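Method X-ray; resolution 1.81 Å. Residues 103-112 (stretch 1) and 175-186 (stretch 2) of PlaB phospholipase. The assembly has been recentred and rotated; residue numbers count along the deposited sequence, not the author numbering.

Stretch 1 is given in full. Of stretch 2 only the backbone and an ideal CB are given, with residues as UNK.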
ATOM      1  N   GLY B 103      22.695 -24.169   0.940  1.00 10.55           N
ATOM      2  CA  GLY B 103      23.528 -24.021  -0.233  1.00 11.54           C
ATOM      3  C   GLY B 103      23.814 -22.561  -0.519  1.00 10.16           C
ATOM      4  O   GLY B 103      24.955 -22.103  -0.442  1.00  8.25           O
ATOM      5  N   PRO B 104      22.770 -21.801  -0.853  1.00  8.84           N
ATOM      6  CA  PRO B 104      22.926 -20.353  -1.024  1.00 14.62           C
ATOM      7  C   PRO B 104      23.697 -19.675   0.090  1.00 13.27           C
ATOM      8  O   PRO B 104      24.418 -18.702  -0.168  1.00 10.18           O
ATOM      9  CB  PRO B 104      21.473 -19.865  -1.070  1.00 20.59           C
ATOM     10  CG  PRO B 104      20.728 -20.981  -1.681  1.00 12.15           C
ATOM     11  CD  PRO B 104      21.411 -22.253  -1.201  1.00 11.04           C
ATOM     12  N   ILE B 105      23.569 -20.159   1.321  1.00 11.88           N
ATOM     13  CA  ILE B 105      24.190 -19.486   2.463  1.00 11.74           C
ATOM     14  C   ILE B 105      25.699 -19.692   2.441  1.00 10.03           C
ATOM     15  O   ILE B 105      26.477 -18.741   2.595  1.00  9.30           O
ATOM     16  CB  ILE B 105      23.563 -19.989   3.778  1.00 10.43           C
ATOM     17  CG1 ILE B 105      22.235 -19.283   4.021  1.00  9.44           C
ATOM     18  CG2 ILE B 105      24.490 -19.762   4.969  1.00 17.33           C
ATOM     19  CD1 ILE B 105      21.296 -20.008   4.986  1.00 20.11           C
ATOM     20  N   VAL B 106      26.137 -20.935   2.228  1.00  8.37           N
ATOM     21  CA  VAL B 106      27.566 -21.200   2.124  1.00 13.89           C
ATOM     22  C   VAL B 106      28.160 -20.501   0.905  1.00 11.55           C
ATOM     23  O   VAL B 106      29.318 -20.066   0.942  1.00 12.36           O
ATOM     24  CB  VAL B 106      27.820 -22.717   2.099  1.00 13.27           C
ATOM     25  CG1 VAL B 106      29.287 -23.021   1.803  1.00 18.45           C
ATOM     26  CG2 VAL B 106      27.416 -23.323   3.440  1.00 11.83           C
ATOM     27  N   ARG B 107      27.387 -20.361  -0.178  1.00 11.43           N
ATOM     28  CA  ARG B 107      27.891 -19.651  -1.348  1.00  7.78           C
ATOM     29  C   ARG B 107      28.040 -18.157  -1.080  1.00  8.01           C
ATOM     30  O   ARG B 107      28.937 -17.519  -1.631  1.00 15.13           O
ATOM     31  CB  ARG B 107      26.978 -19.874  -2.548  1.00  8.12           C
ATOM     32  CG  ARG B 107      26.982 -21.320  -3.092  1.00  7.83           C
ATOM     33  CD  ARG B 107      26.509 -21.358  -4.508  1.00 14.59           C
ATOM     34  NE  ARG B 107      25.129 -20.906  -4.663  1.00 13.67           N
ATOM     35  CZ  ARG B 107      24.735 -19.845  -5.363  1.00  8.31           C
ATOM     36  NH1 ARG B 107      25.604 -19.053  -5.994  1.00 12.94           N
ATOM     37  NH2 ARG B 107      23.440 -19.571  -5.426  1.00  9.52           N
ATOM     38  N   LYS B 108      27.141 -17.576  -0.282  1.00  7.94           N
ATOM     39  CA  LYS B 108      27.291 -16.189   0.139  1.00  8.32           C
ATOM     40  C   LYS B 108      28.496 -16.021   1.058  1.00  9.13           C
ATOM     41  O   LYS B 108      29.231 -15.029   0.962  1.00  9.07           O
ATOM     42  CB  LYS B 108      26.007 -15.737   0.835  1.00  8.59           C
ATOM     43  CG  LYS B 108      26.040 -14.329   1.373  1.00  8.87           C
ATOM     44  CD  LYS B 108      26.161 -13.272   0.295  1.00  9.29           C
ATOM     45  CE  LYS B 108      26.103 -11.864   0.907  1.00 13.42           C
ATOM     46  NZ  LYS B 108      26.388 -10.810  -0.071  1.00 21.88           N
ATOM     47  N   TRP B 109      28.708 -16.977   1.966  1.00  8.79           N
ATOM     48  CA  TRP B 109      29.892 -16.951   2.815  1.00 11.73           C
ATOM     49  C   TRP B 109      31.172 -16.988   1.985  1.00 11.98           C
ATOM     50  O   TRP B 109      32.088 -16.183   2.201  1.00 12.29           O
ATOM     51  CB  TRP B 109      29.848 -18.123   3.793  1.00  8.68           C
ATOM     52  CG  TRP B 109      31.158 -18.345   4.486  1.00  9.18           C
ATOM     53  CD1 TRP B 109      31.670 -17.628   5.526  1.00 10.47           C
ATOM     54  CD2 TRP B 109      32.129 -19.349   4.175  1.00 11.86           C
ATOM     55  NE1 TRP B 109      32.903 -18.121   5.880  1.00 13.16           N
ATOM     56  CE2 TRP B 109      33.210 -19.178   5.066  1.00 11.65           C
ATOM     57  CE3 TRP B 109      32.196 -20.367   3.227  1.00 14.12           C
ATOM     58  CZ2 TRP B 109      34.335 -19.991   5.036  1.00 14.05           C
ATOM     59  CZ3 TRP B 109      33.313 -21.179   3.203  1.00 18.10           C
ATOM     60  CH2 TRP B 109      34.365 -20.990   4.100  1.00 18.89           C
ATOM     61  N   MET B 110      31.254 -17.923   1.028  1.00  9.02           N
ATOM     62  CA  MET B 110      32.383 -17.941   0.106  1.00 12.12           C
ATOM     63  C   MET B 110      32.556 -16.583  -0.571  1.00 10.30           C
ATOM     64  O   MET B 110      33.675 -16.087  -0.713  1.00 10.26           O
ATOM     65  CB  MET B 110      32.188 -19.032  -0.956  1.00  9.37           C
ATOM     66  CG  MET B 110      32.273 -20.449  -0.424  1.00 15.85           C
ATOM     67  SD  MET B 110      31.737 -21.718  -1.594  1.00 14.14           S
ATOM     68  CE  MET B 110      32.978 -21.470  -2.873  1.00 21.09           C
ATOM     69  N   ASP B 111      31.449 -15.953  -0.964  1.00 10.12           N
ATOM     70  CA  ASP B 111      31.540 -14.692  -1.693  1.00  9.90           C
ATOM     71  C   ASP B 111      31.996 -13.571  -0.767  1.00 11.94           C
ATOM     72  O   ASP B 111      32.791 -12.715  -1.165  1.00 11.07           O
ATOM     73  CB  ASP B 111      30.184 -14.374  -2.336  1.00  9.67           C
ATOM     74  CG  ASP B 111      30.277 -13.361  -3.470  1.00 17.69           C
ATOM     75  OD1 ASP B 111      30.885 -13.673  -4.510  1.00 10.85           O
ATOM     76  OD2 ASP B 111      29.708 -12.258  -3.331  1.00 13.59           O
ATOM     77  N   LEU B 112      31.531 -13.577   0.482  1.00 10.24           N
ATOM     78  CA  LEU B 112      31.881 -12.493   1.399  1.00 16.96           C
ATOM     79  C   LEU B 112      33.352 -12.548   1.798  1.00 11.44           C
ATOM     80  O   LEU B 112      33.990 -11.506   1.969  1.00 12.23           O
ATOM     81  CB  LEU B 112      30.996 -12.549   2.646  1.00 15.73           C
ATOM     82  CG  LEU B 112      29.566 -12.014   2.524  1.00 17.24           C
ATOM     83  CD1 LEU B 112      28.788 -12.381   3.760  1.00 21.68           C
ATOM     84  CD2 LEU B 112      29.533 -10.491   2.313  1.00 17.34           C
ATOM     85  N   UNK B 175      22.282 -10.875  -7.538  1.00 11.40           N
ATOM     86  CA  UNK B 175      23.616 -10.362  -7.242  1.00  9.81           C
ATOM     87  C   UNK B 175      24.581 -11.493  -6.920  1.00 11.76           C
ATOM     88  O   UNK B 175      25.704 -11.536  -7.438  1.00 14.42           O
ATOM     89  CB  UNK B 175      23.560  -9.372  -6.077  1.00  9.81           C
ATOM     90  N   UNK B 176      24.174 -12.419  -6.050  1.00 10.69           N
ATOM     91  CA  UNK B 176      25.077 -13.511  -5.705  1.00  8.44           C
ATOM     92  C   UNK B 176      25.381 -14.376  -6.925  1.00  7.51           C
ATOM     93  O   UNK B 176      26.540 -14.712  -7.189  1.00 11.84           O
ATOM     94  CB  UNK B 176      24.476 -14.366  -4.588  1.00  8.44           C
ATOM     95  N   UNK B 177      24.360 -14.708  -7.710  1.00 10.11           N
ATOM     96  CA  UNK B 177      24.580 -15.621  -8.816  1.00 11.27           C
ATOM     97  C   UNK B 177      25.304 -14.950  -9.969  1.00 10.97           C
ATOM     98  O   UNK B 177      26.035 -15.619 -10.708  1.00  7.28           O
ATOM     99  CB  UNK B 177      23.246 -16.193  -9.300  1.00 11.27           C
ATOM    100  N   UNK B 178      25.145 -13.635 -10.130  1.00 11.83           N
ATOM    101  CA  UNK B 178      25.960 -12.944 -11.116  1.00 11.78           C
ATOM    102  C   UNK B 178      27.416 -12.927 -10.680  1.00 10.74           C
ATOM    103  O   UNK B 178      28.319 -13.137 -11.496  1.00 11.07           O
ATOM    104  CB  UNK B 178      25.451 -11.518 -11.333  1.00 11.78           C
ATOM    105  N   UNK B 179      27.666 -12.698  -9.391  1.00 14.66           N
ATOM    106  CA  UNK B 179      29.022 -12.854  -8.876  1.00 15.91           C
ATOM    107  C   UNK B 179      29.577 -14.231  -9.219  1.00 16.09           C
ATOM    108  O   UNK B 179      30.729 -14.358  -9.649  1.00 15.66           O
ATOM    109  CB  UNK B 179      29.048 -12.636  -7.362  1.00 15.91           C
ATOM    110  N   UNK B 180      28.762 -15.279  -9.055  1.00 13.59           N
ATOM    111  CA  UNK B 180      29.277 -16.636  -9.193  1.00 10.50           C
ATOM    112  C   UNK B 180      29.599 -16.986 -10.632  1.00 13.68           C
ATOM    113  O   UNK B 180      30.265 -18.001 -10.866  1.00 12.12           O
ATOM    114  CB  UNK B 180      28.268 -17.641  -8.633  1.00 10.50           C
ATOM    115  N   UNK B 181      29.171 -16.164 -11.597  1.00 16.05           N
ATOM    116  CA  UNK B 181      29.608 -16.360 -12.974  1.00 17.33           C
ATOM    117  C   UNK B 181      31.128 -16.363 -13.095  1.00 20.03           C
ATOM    118  O   UNK B 181      31.677 -17.043 -13.969  1.00 25.54           O
ATOM    119  CB  UNK B 181      29.018 -15.271 -13.872  1.00 17.33           C
ATOM    120  N   UNK B 182      31.825 -15.627 -12.234  1.00 18.44           N
ATOM    121  CA  UNK B 182      33.276 -15.492 -12.317  1.00 24.73           C
ATOM    122  C   UNK B 182      34.039 -16.562 -11.538  1.00 22.24           C
ATOM    123  O   UNK B 182      35.273 -16.572 -11.574  1.00 25.92           O
ATOM    124  CB  UNK B 182      33.688 -14.109 -11.809  1.00 24.73           C
ATOM    125  N   UNK B 183      33.352 -17.453 -10.833  1.00 17.71           N
ATOM    126  CA  UNK B 183      34.032 -18.449 -10.015  1.00 15.68           C
ATOM    127  C   UNK B 183      34.585 -19.586 -10.873  1.00 15.89           C
ATOM    128  O   UNK B 183      33.985 -19.988 -11.878  1.00 17.15           O
ATOM    129  CB  UNK B 183      33.078 -19.004  -8.956  1.00 15.68           C
ATOM    130  N   UNK B 184      35.737 -20.123 -10.454  1.00 11.76           N
ATOM    131  CA  UNK B 184      36.248 -21.407 -10.954  1.00 13.82           C
ATOM    132  C   UNK B 184      36.675 -22.200  -9.726  1.00 10.46           C
ATOM    133  O   UNK B 184      37.845 -22.199  -9.337  1.00 15.14           O
ATOM    134  CB  UNK B 184      37.404 -21.226 -11.940  1.00 13.82           C
ATOM    135  N   UNK B 185      35.702 -22.874  -9.113  1.00 10.93           N
ATOM    136  CA  UNK B 185      35.983 -23.669  -7.924  1.00 13.28           C
ATOM    137  C   UNK B 185      36.986 -24.770  -8.236  1.00 11.46           C
ATOM    138  O   UNK B 185      38.001 -24.918  -7.546  1.00 10.50           O
ATOM    139  CB  UNK B 185      34.693 -24.271  -7.364  1.00 13.28           C
ATOM    140  N   UNK B 186      36.723 -25.545  -9.288  1.00  9.71           N
ATOM    141  CA  UNK B 186      37.581 -26.678  -9.598  1.00 11.46           C
ATOM    142  C   UNK B 186      39.036 -26.252  -9.748  1.00 11.06           C
ATOM    143  O   UNK B 186      39.936 -26.914  -9.229  1.00 12.38           O
ATOM    144  CB  UNK B 186      37.102 -27.369 -10.876  1.00 11.46           C
TER

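Stretch 1 is a continuous helix, and the helical start of stretch 2 crosses it at 62°, with R107, M110 and D111 turned toward it.

At position 175 the CA-to-CB bond points sideways and nothing of stretch 1 lies within reach of CB, so many long or polar residues would serve. It is Q175, whose OE1 accepts from the O of water 1 (3.1 Å); that same water O accepts from K108 NZ (2.8 Å).

Position 176 has its CB pointing toward the helix. The ideal CB stands 5.0 Å from R107 NH1, and beyond it lies a hollow lined by P104, R107, K108 and D111, which a side chain of leucine length could reach. Its shape and depth suit a branched or flexible apolar side chain. L176 fills it as a knob among P104, R107, K108 and D111; its CD1 lies 3.7 Å from D111 CB, and CD2 covers one face of the R107 guanidinium.

At 177 the CB points away, yet the guanidinium is close, and a short acceptor, amide or acid, could turn back to it. N177 does so: OD1 receives R107 NH1 at 3.0 Å and R107 NH2 at 2.8 Å, near the guanidinium plane.

Position 178 is out of reach and places little demand on its side chain; it is E178.

The ideal CB at 179 lies 3.5 Å from D111 OD1, leaving little room but offering an acceptor. A small donor, serine or threonine, is the natural choice. S179 OG donates to D111 OD1 at 2.7 Å.

At 180 the CB faces R107, whose side chain folds across here, presenting both aliphatic carbon and positive charge; M110 lies beyond. A large aromatic could use all three, and with R107 O also within reach, one carrying an N-H gains a weak hydrogen bond as well. W180 lays a ring face against R107: CD packs over the six-membered ring, and CZ lies over the five-membered ring in a cation-pi contact. NE1 makes the weak hydrogen bond to R107 O (3.4 Å), while CH2 touches M110 CE at 3.5 Å.

Position 180 also opens a type I turn that ends at 183. Its middle positions, 181 and 182, are out of reach and tolerate many residues; they are L181 and D182.

At 183 the CB points toward stretch 1 but remains far from it, so only a long side chain could reach D111, preferably with a donor at its tip. Y183 spans the gap, its OH donating to D111 OD1 at 2.6 Å and its ring edge meeting M110 CE.

Position 184 is out of reach, so stretch 1 sets no limit on the side chain; it is D184. Position 185 points toward M110, where a modest apolar group fits; C185 brings SG to 4.3 Å from M110 CE. Position 186, again distant, is equally unrestricted by stretch 1; it is T186.

Stretch 2 (175-186) QLNESWLDYDCT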
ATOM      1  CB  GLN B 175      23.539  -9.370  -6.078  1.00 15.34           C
ATOM      2  CG  GLN B 175      24.891  -8.863  -5.562  1.00 14.75           C
ATOM      3  CD  GLN B 175      24.739  -7.840  -4.457  1.00 23.59           C
ATOM      4  OE1 GLN B 175      24.484  -8.188  -3.299  1.00 29.67           O
ATOM      5  NE2 GLN B 175      24.892  -6.570  -4.806  1.00 25.93           N
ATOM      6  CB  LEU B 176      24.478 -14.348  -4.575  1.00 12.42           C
ATOM      7  CG  LEU B 176      25.353 -15.503  -4.085  1.00  9.73           C
ATOM      8  CD1 LEU B 176      26.688 -15.013  -3.517  1.00 13.68           C
ATOM      9  CD2 LEU B 176      24.610 -16.335  -3.050  1.00 13.73           C
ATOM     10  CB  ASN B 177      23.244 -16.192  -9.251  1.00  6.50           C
ATOM     11  CG  ASN B 177      22.680 -17.123  -8.222  1.00  8.01           C
ATOM     12  OD1 ASN B 177      23.388 -17.557  -7.298  1.00 11.90           O
ATOM     13  ND2 ASN B 177      21.411 -17.434  -8.351  1.00  7.81           N
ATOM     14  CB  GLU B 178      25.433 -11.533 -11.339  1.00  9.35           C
ATOM     15  CG  GLU B 178      26.310 -10.727 -12.270  1.00 20.48           C
ATOM     16  CD  GLU B 178      25.671  -9.430 -12.732  1.00 25.80           C
ATOM     17  OE1 GLU B 178      24.809  -8.890 -12.005  1.00 27.21           O
ATOM     18  OE2 GLU B 178      26.036  -8.957 -13.830  1.00 30.15           O
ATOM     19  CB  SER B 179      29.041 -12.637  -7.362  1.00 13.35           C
ATOM     20  OG  SER B 179      30.370 -12.573  -6.868  1.00 15.04           O
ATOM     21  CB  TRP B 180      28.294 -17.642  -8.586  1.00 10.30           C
ATOM     22  CG  TRP B 180      28.678 -17.988  -7.180  1.00  9.50           C
ATOM     23  CD1 TRP B 180      28.548 -17.192  -6.079  1.00 10.45           C
ATOM     24  CD2 TRP B 180      29.288 -19.207  -6.723  1.00 11.24           C
ATOM     25  NE1 TRP B 180      29.026 -17.840  -4.971  1.00 12.12           N
ATOM     26  CE2 TRP B 180      29.498 -19.074  -5.339  1.00 11.25           C
ATOM     27  CE3 TRP B 180      29.681 -20.392  -7.353  1.00 12.26           C
ATOM     28  CZ2 TRP B 180      30.071 -20.084  -4.569  1.00 12.95           C
ATOM     29  CZ3 TRP B 180      30.251 -21.403  -6.583  1.00 10.93           C
ATOM     30  CH2 TRP B 180      30.442 -21.241  -5.212  1.00 11.49           C
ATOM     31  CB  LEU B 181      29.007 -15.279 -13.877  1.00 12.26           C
ATOM     32  CG  LEU B 181      27.504 -15.445 -14.077  1.00 16.81           C
ATOM     33  CD1 LEU B 181      26.876 -14.177 -14.567  1.00 15.30           C
ATOM     34  CD2 LEU B 181      27.211 -16.584 -15.061  1.00 18.05           C
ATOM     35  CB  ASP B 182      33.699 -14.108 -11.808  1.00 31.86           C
ATOM     36  CG  ASP B 182      33.013 -12.984 -12.550  1.00 45.35           C
ATOM     37  OD1 ASP B 182      32.984 -13.032 -13.799  1.00 57.50           O
ATOM     38  OD2 ASP B 182      32.490 -12.064 -11.884  1.00 65.56           O
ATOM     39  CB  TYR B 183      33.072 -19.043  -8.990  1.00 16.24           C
ATOM     40  CG  TYR B 183      32.807 -18.209  -7.748  1.00 12.81           C
ATOM     41  CD1 TYR B 183      32.419 -16.879  -7.833  1.00 13.83           C
ATOM     42  CD2 TYR B 183      32.920 -18.780  -6.479  1.00  9.77           C
ATOM     43  CE1 TYR B 183      32.152 -16.134  -6.681  1.00 11.60           C
ATOM     44  CE2 TYR B 183      32.653 -18.053  -5.338  1.00 15.37           C
ATOM     45  CZ  TYR B 183      32.276 -16.739  -5.446  1.00 14.41           C
ATOM     46  OH  TYR B 183      32.027 -16.049  -4.301  1.00 16.52           O
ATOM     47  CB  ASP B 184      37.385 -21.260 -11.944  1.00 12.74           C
ATOM     48  CG  ASP B 184      37.585 -22.526 -12.788  1.00  9.98           C
ATOM     49  OD1 ASP B 184      37.154 -23.616 -12.355  1.00 15.44           O
ATOM     50  OD2 ASP B 184      38.166 -22.447 -13.890  1.00 20.09           O
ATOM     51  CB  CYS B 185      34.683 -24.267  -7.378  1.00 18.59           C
ATOM     52  SG  CYS B 185      33.454 -23.070  -6.805  1.00 16.04           S
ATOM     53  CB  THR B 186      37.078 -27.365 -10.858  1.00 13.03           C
ATOM     54  OG1 THR B 186      35.690 -27.654 -10.689  1.00 15.80           O
ATOM     55  CG2 THR B 186      37.822 -28.653 -11.085  1.00 18.03           C
TER
HETATM   56  O   HOH W   1      25.138 -11.179  -2.589  1.00 20.95           O
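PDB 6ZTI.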